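Local coordinates for putative (Helicobacter pylori, PDB 4O8S), which belongs to the nucleotidyltransferase superfamily, in the AbiEii toxin family, and probably catalyses nucleotide transfer, at residues Leu134-Asp139 and Arg171-Phe175; Ser81-Val87 and Leu100-Tyr106. All coordinates share one frame; numbering follows the deposited sequence.

Interaction 1 (Leu134-Asp139 and Arg171-Phe175)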
loop_
_atom_site.group_PDB
_atom_site.type_symbol
_atom_site.label_atom_id
_atom_site.label_comp_id
_atom_site.label_asym_id
_atom_site.label_seq_id
_atom_site.Cartn_x
_atom_site.Cartn_y
_atom_site.Cartn_z
ATOM N N LEU A 134 10.160 0.957 -1.285
ATOM C CA LEU A 134 11.512 1.437 -1.551
ATOM C C LEU A 134 11.928 1.172 -2.999
ATOM O O LEU A 134 12.562 2.024 -3.624
ATOM C CB LEU A 134 12.506 0.820 -0.573
ATOM C CG LEU A 134 12.380 1.400 0.843
ATOM C CD1 LEU A 134 13.125 0.549 1.855
ATOM C CD2 LEU A 134 12.886 2.832 0.868
ATOM N N CYS A 135 11.557 0.004 -3.529
ATOM C CA CYS A 135 11.825 -0.309 -4.931
ATOM C C CYS A 135 11.168 0.723 -5.834
ATOM O O CYS A 135 11.807 1.278 -6.727
ATOM C CB CYS A 135 11.305 -1.704 -5.283
ATOM S SG CYS A 135 12.294 -3.029 -4.592
ATOM N N ALA A 136 9.898 1.006 -5.571
ATOM C CA ALA A 136 9.120 1.883 -6.432
ATOM C C ALA A 136 9.565 3.336 -6.399
ATOM O O ALA A 136 9.420 4.049 -7.384
ATOM C CB ALA A 136 7.622 1.789 -6.091
ATOM N N CYS A 137 10.060 3.808 -5.263
ATOM C CA CYS A 137 10.380 5.227 -5.179
ATOM C C CYS A 137 11.872 5.498 -5.105
ATOM O O CYS A 137 12.285 6.652 -5.201
ATOM C CB CYS A 137 9.674 5.886 -3.992
ATOM S SG CYS A 137 10.443 5.529 -2.385
ATOM N N PHE A 138 12.687 4.453 -4.963
ATOM C CA PHE A 138 14.112 4.684 -4.757
ATOM C C PHE A 138 15.115 3.807 -5.534
ATOM O O PHE A 138 15.963 4.339 -6.248
ATOM C CB PHE A 138 14.431 4.665 -3.261
ATOM C CG PHE A 138 15.882 4.820 -2.958
ATOM C CD1 PHE A 138 16.587 5.942 -3.395
ATOM C CD2 PHE A 138 16.554 3.846 -2.238
ATOM C CE1 PHE A 138 17.949 6.082 -3.117
ATOM C CE2 PHE A 138 17.912 3.976 -1.952
ATOM C CZ PHE A 138 18.610 5.096 -2.392
ATOM N N ASP A 139 15.054 2.483 -5.396
ATOM C CA ASP A 139 16.123 1.645 -5.965
ATOM C C ASP A 139 15.680 0.464 -6.842
ATOM O O ASP A 139 16.466 -0.456 -7.102
ATOM C CB ASP A 139 17.053 1.138 -4.860
ATOM C CG ASP A 139 16.304 0.405 -3.752
ATOM O OD1 ASP A 139 15.108 0.075 -3.936
ATOM O OD2 ASP A 139 16.914 0.152 -2.692
ATOM N N ARG A 171 18.502 1.262 3.175
ATOM C CA ARG A 171 17.914 1.827 1.965
ATOM C C ARG A 171 17.043 3.043 2.285
ATOM O O ARG A 171 17.035 4.026 1.538
ATOM C CB ARG A 171 17.096 0.762 1.221
ATOM C CG ARG A 171 17.924 -0.457 0.767
ATOM C CD ARG A 171 17.034 -1.677 0.487
ATOM N NE ARG A 171 16.141 -1.466 -0.656
ATOM C CZ ARG A 171 15.070 -2.217 -0.921
ATOM N NH1 ARG A 171 14.748 -3.234 -0.124
ATOM N NH2 ARG A 171 14.313 -1.951 -1.980
ATOM N N LEU A 172 16.312 2.981 3.396
ATOM C CA LEU A 172 15.436 4.082 3.786
ATOM C C LEU A 172 16.274 5.314 4.103
ATOM O O LEU A 172 15.921 6.425 3.703
ATOM C CB LEU A 172 14.602 3.703 5.004
ATOM C CG LEU A 172 13.632 4.776 5.505
ATOM C CD1 LEU A 172 12.453 4.933 4.551
ATOM C CD2 LEU A 172 13.156 4.440 6.912
ATOM N N LYS A 173 17.385 5.093 4.810
ATOM C CA LYS A 173 18.362 6.133 5.129
ATOM C C LYS A 173 18.924 6.754 3.858
ATOM O O LYS A 173 18.986 7.980 3.730
ATOM C CB LYS A 173 19.492 5.546 5.985
ATOM C CG LYS A 173 20.502 6.561 6.513
ATOM C CD LYS A 173 21.529 5.896 7.432
ATOM C CE LYS A 173 22.639 6.873 7.825
ATOM N NZ LYS A 173 23.615 6.295 8.804
ATOM N N ASP A 174 19.315 5.903 2.911
ATOM C CA ASP A 174 19.843 6.347 1.627
ATOM C C ASP A 174 18.814 7.221 0.902
ATOM O O ASP A 174 19.140 8.284 0.370
ATOM C CB ASP A 174 20.195 5.123 0.780
ATOM C CG ASP A 174 21.314 5.389 -0.218
ATOM O OD1 ASP A 174 21.394 6.510 -0.778
ATOM O OD2 ASP A 174 22.115 4.455 -0.450
ATOM N N PHE A 175 17.565 6.765 0.904
ATOM C CA PHE A 175 16.473 7.469 0.232
ATOM C C PHE A 175 16.196 8.838 0.850
ATOM O O PHE A 175 15.826 9.773 0.146
ATOM C CB PHE A 175 15.199 6.610 0.295
ATOM C CG PHE A 175 13.924 7.361 -0.025
ATOM C CD1 PHE A 175 13.659 7.799 -1.320
ATOM C CD2 PHE A 175 12.969 7.593 0.968
ATOM C CE1 PHE A 175 12.467 8.479 -1.628
ATOM C CE2 PHE A 175 11.766 8.270 0.679
ATOM C CZ PHE A 175 11.520 8.719 -0.627
#
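Phe138 and Phe175 meet where helix 126-139 passes helix 166-176, and this is the tightly packed part of the contact. CB of Phe175 lies over the face of the Phe138 ring, 4.0 Å from its centroid, a CH-pi contact. The rings form an offset edge-to-face pair, the edge of Phe175 toward the face of Phe138. Cys137 SG sits over one face of Phe175, 4.0 Å from its centroid, as a sulfur-aromatic contact. Leu134 CD2 extends the apolar patch to Leu172 CD1 at 4.3 Å.

The other side is polar and partly open to solvent. Arg171 grips Asp139 side-on. NE of Arg171 reaches OD2 of Asp139 at 2.7 Å, and its NH2 reaches OD1 at 2.9 Å with a nearly straight bond (171°). The arginine chain bends at chi3 (66°), turning its end toward Asp139; guanidinium and carboxylate planes are 24° apart. Leu134 CB covers one guanidinium face. NH1 of Arg171 makes a salt bridge with Asp131, so Asp131 and Asp139 both hold this arginine. Asp174 meets the edge of Phe138 and pairs with Lys177.

Leu153 of helix 147-159, Tyr186 of helix 179-192 and Leu209 of helix 202-231 pack around the apolar side, within an all-helical region.

Interaction 2 (Ser81-Val87 and Leu100-Tyr106); sequences SVGRYMV and LKLEISY
Gly83 and Ile104 bond to each other in both directions, and Ile104 N lies 2.7 Å from Gly83 O. They belong to the backbone ladder that joins the strands of a beta hairpin. Tyr85 with Leu102 and Val87 with Leu100 are likewise hydrogen-bonded pairs, each with two N-H to O bonds. Tyr106 N extends the ladder to Ser81 O, where a water also donates; that water reaches Ser105 OG, which bonds to Asp108. A second water lies 2.6 Å from both Tyr85 OH and Tyr106 OH and bridges the two phenols.

Arg84 and Glu103 form a salt bridge across a non-hydrogen-bonded pair. NE of Arg84 lies 3.1 Å from OE2 of Glu103, and NH2 donates to OE1 with a bent angle of 149°. The side chains run side by side in the same direction. Their flat groups are steeply turned, at 76°, and the guanidinium edge meets OE1 from above the carboxylate plane.

Apolar contacts flank the ladder. CE1 of Tyr85 meets CD1 of Ile104 at 4.0 Å, and Val87 CB faces Leu100 CB at 4.1 Å. The ring of Tyr106 folds back along the hairpin, with CG anti to its carbonyl carbon (chi1 -57°). Its CE2 comes 3.8 Å from Gly83 N, beside a residue with no side chain. On the Arg84 face, the selenomethionine Met86 lies alongside Lys101, CE to CD at 3.5 Å.

Strand 98-106 also pairs with strand 46-50, and strand 82-91 with strand 68-75, so both are interior to the sheet. Arg84, Glu103 and Lys101 share a mixed face with Val82 and Met86. The face of Tyr85, Val87, Leu100 and Leu102 is largely apolar and buried, the Tyr85 hydroxyl bonded to water. Main-chain bonds thus set the pairing, while side chains suit one face to the core and the other to partial solvent exposure.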
loop_
_atom_site.group_PDB
_atom_site.type_symbol
_atom_site.label_atom_id
_atom_site.label_comp_id
_atom_site.label_asym_id
_atom_site.label_seq_id
_atom_site.Cartn_x
_atom_site.Cartn_y
_atom_site.Cartn_z
ATOM N N SER A 81 0.611 -13.006 -16.452
ATOM C CA SER A 81 1.398 -12.304 -15.452
ATOM C C SER A 81 0.630 -11.160 -14.775
ATOM O O SER A 81 0.993 -10.739 -13.674
ATOM C CB SER A 81 2.682 -11.775 -16.088
ATOM O OG SER A 81 2.389 -10.684 -16.946
ATOM N N VAL A 82 -0.419 -10.654 -15.424
ATOM C CA VAL A 82 -1.136 -9.517 -14.861
ATOM C C VAL A 82 -2.648 -9.541 -15.096
ATOM O O VAL A 82 -3.131 -9.980 -16.153
ATOM C CB VAL A 82 -0.513 -8.175 -15.341
ATOM C CG1 VAL A 82 -0.532 -8.090 -16.837
ATOM C CG2 VAL A 82 -1.246 -6.984 -14.749
ATOM N N GLY A 83 -3.388 -9.093 -14.083
ATOM C CA GLY A 83 -4.824 -8.890 -14.175
ATOM C C GLY A 83 -5.115 -7.426 -13.887
ATOM O O GLY A 83 -4.571 -6.857 -12.933
ATOM N N ARG A 84 -5.932 -6.796 -14.722
ATOM C CA ARG A 84 -6.267 -5.396 -14.537
ATOM C C ARG A 84 -7.714 -5.153 -14.896
ATOM O O ARG A 84 -8.133 -5.350 -16.053
ATOM C CB ARG A 84 -5.334 -4.495 -15.348
ATOM C CG ARG A 84 -5.599 -3.010 -15.173
ATOM C CD ARG A 84 -4.437 -2.178 -15.730
ATOM N NE ARG A 84 -3.153 -2.538 -15.128
ATOM C CZ ARG A 84 -2.085 -2.944 -15.810
ATOM N NH1 ARG A 84 -2.146 -3.037 -17.131
ATOM N NH2 ARG A 84 -0.952 -3.249 -15.174
ATOM N N TYR A 85 -8.487 -4.733 -13.895
ATOM C CA TYR A 85 -9.917 -4.585 -14.060
ATOM C C TYR A 85 -10.381 -3.206 -13.608
ATOM O O TYR A 85 -9.815 -2.629 -12.667
ATOM C CB TYR A 85 -10.658 -5.649 -13.250
ATOM C CG TYR A 85 -10.219 -7.073 -13.488
ATOM C CD1 TYR A 85 -9.048 -7.565 -12.912
ATOM C CD2 TYR A 85 -10.992 -7.946 -14.254
ATOM C CE1 TYR A 85 -8.639 -8.871 -13.114
ATOM C CE2 TYR A 85 -10.586 -9.272 -14.456
ATOM C CZ TYR A 85 -9.407 -9.716 -13.886
ATOM O OH TYR A 85 -8.981 -11.018 -14.066
HETATM N N MSE A 86 -11.397 -2.678 -14.288
HETATM C CA MSE A 86 -12.049 -1.437 -13.886
HETATM C C MSE A 86 -13.458 -1.782 -13.435
HETATM O O MSE A 86 -14.323 -2.128 -14.247
HETATM C CB MSE A 86 -12.063 -0.445 -15.043
HETATM C CG MSE A 86 -10.668 -0.237 -15.626
HETATM SE SE MSE A 86 -9.530 0.580 -14.242
HETATM C CE MSE A 86 -7.730 -0.066 -14.712
ATOM N N VAL A 87 -13.674 -1.748 -12.123
ATOM C CA VAL A 87 -14.988 -2.032 -11.571
ATOM C C VAL A 87 -15.795 -0.754 -11.515
ATOM O O VAL A 87 -15.455 0.164 -10.772
ATOM C CB VAL A 87 -14.893 -2.636 -10.167
ATOM C CG1 VAL A 87 -16.277 -2.797 -9.575
ATOM C CG2 VAL A 87 -14.172 -3.982 -10.233
ATOM N N LEU A 100 -13.541 1.664 -9.397
ATOM C CA LEU A 100 -12.566 0.991 -8.545
ATOM C C LEU A 100 -11.584 0.226 -9.420
ATOM O O LEU A 100 -11.977 -0.687 -10.158
ATOM C CB LEU A 100 -13.248 0.019 -7.573
ATOM C CG LEU A 100 -12.297 -0.891 -6.781
ATOM C CD1 LEU A 100 -11.334 -0.046 -5.976
ATOM C CD2 LEU A 100 -13.073 -1.811 -5.853
ATOM N N LYS A 101 -10.309 0.599 -9.355
ATOM C CA LYS A 101 -9.277 -0.123 -10.088
ATOM C C LYS A 101 -8.796 -1.325 -9.284
ATOM O O LYS A 101 -8.460 -1.203 -8.097
ATOM C CB LYS A 101 -8.092 0.790 -10.443
ATOM C CG LYS A 101 -6.933 0.010 -11.102
ATOM C CD LYS A 101 -5.970 0.905 -11.896
ATOM C CE LYS A 101 -5.139 1.828 -11.014
ATOM N NZ LYS A 101 -4.104 2.558 -11.821
ATOM N N LEU A 102 -8.772 -2.493 -9.921
ATOM C CA LEU A 102 -8.334 -3.718 -9.249
ATOM C C LEU A 102 -7.256 -4.360 -10.100
ATOM O O LEU A 102 -7.486 -4.700 -11.263
ATOM C CB LEU A 102 -9.513 -4.676 -9.056
ATOM C CG LEU A 102 -9.401 -5.833 -8.065
ATOM C CD1 LEU A 102 -10.789 -6.337 -7.737
ATOM C CD2 LEU A 102 -8.560 -6.976 -8.626
ATOM N N GLU A 103 -6.071 -4.516 -9.523
ATOM C CA GLU A 103 -4.954 -5.118 -10.234
ATOM C C GLU A 103 -4.411 -6.350 -9.536
ATOM O O GLU A 103 -4.351 -6.416 -8.296
ATOM C CB GLU A 103 -3.831 -4.107 -10.400
ATOM C CG GLU A 103 -4.134 -2.994 -11.388
ATOM C CD GLU A 103 -2.861 -2.485 -12.043
ATOM O OE1 GLU A 103 -1.915 -3.305 -12.224
ATOM O OE2 GLU A 103 -2.804 -1.275 -12.361
ATOM N N ILE A 104 -3.987 -7.326 -10.333
ATOM C CA ILE A 104 -3.390 -8.530 -9.791
ATOM C C ILE A 104 -2.079 -8.816 -10.507
ATOM O O ILE A 104 -1.990 -8.690 -11.745
ATOM C CB ILE A 104 -4.316 -9.749 -9.972
ATOM C CG1 ILE A 104 -5.771 -9.365 -9.686
ATOM C CG2 ILE A 104 -3.858 -10.921 -9.095
ATOM C CD1 ILE A 104 -6.761 -10.497 -9.944
ATOM N N SER A 105 -1.067 -9.212 -9.739
ATOM C CA SER A 105 0.170 -9.743 -10.297
ATOM C C SER A 105 0.277 -11.236 -9.957
ATOM O O SER A 105 0.114 -11.610 -8.792
ATOM C CB SER A 105 1.383 -8.979 -9.750
ATOM O OG SER A 105 2.580 -9.701 -10.040
ATOM N N TYR A 106 0.522 -12.084 -10.967
ATOM C CA TYR A 106 0.672 -13.536 -10.768
ATOM C C TYR A 106 2.158 -13.939 -10.652
ATOM O O TYR A 106 3.019 -13.225 -11.161
ATOM C CB TYR A 106 -0.063 -14.308 -11.886
ATOM C CG TYR A 106 -1.536 -13.940 -11.975
ATOM C CD1 TYR A 106 -2.456 -14.480 -11.084
ATOM C CD2 TYR A 106 -1.999 -13.033 -12.920
ATOM C CE1 TYR A 106 -3.791 -14.136 -11.121
ATOM C CE2 TYR A 106 -3.352 -12.679 -12.970
ATOM C CZ TYR A 106 -4.235 -13.237 -12.059
ATOM O OH TYR A 106 -5.578 -12.915 -12.079
HETATM O O HOH W 1 3.501 -9.315 -12.867
HETATM O O HOH W 2 -6.438 -11.710 -14.218
#

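Interaction 1 and interaction 2 hold different elements of one nucleotidyltransferase-family chain. Their centres are 25 Å apart and their nearest atoms about 12 Å apart, so they do not touch. The hairpin comes first in the chain. It is the more buried: seven of its fourteen touching residues are buried, against three of nine in interaction 1. Each has an apolar side and a charged side. The hairpin of 81-87 and 100-106 depends on main-chain bonds, with an arginine-glutamate pair added on one face. The helices of 134-139 and 171-175 have no hydrogen bonds between their backbones and meet mainly through side chains. Their arginine-aspartate pair is nearly coplanar, whereas the strand pair is steeply turned.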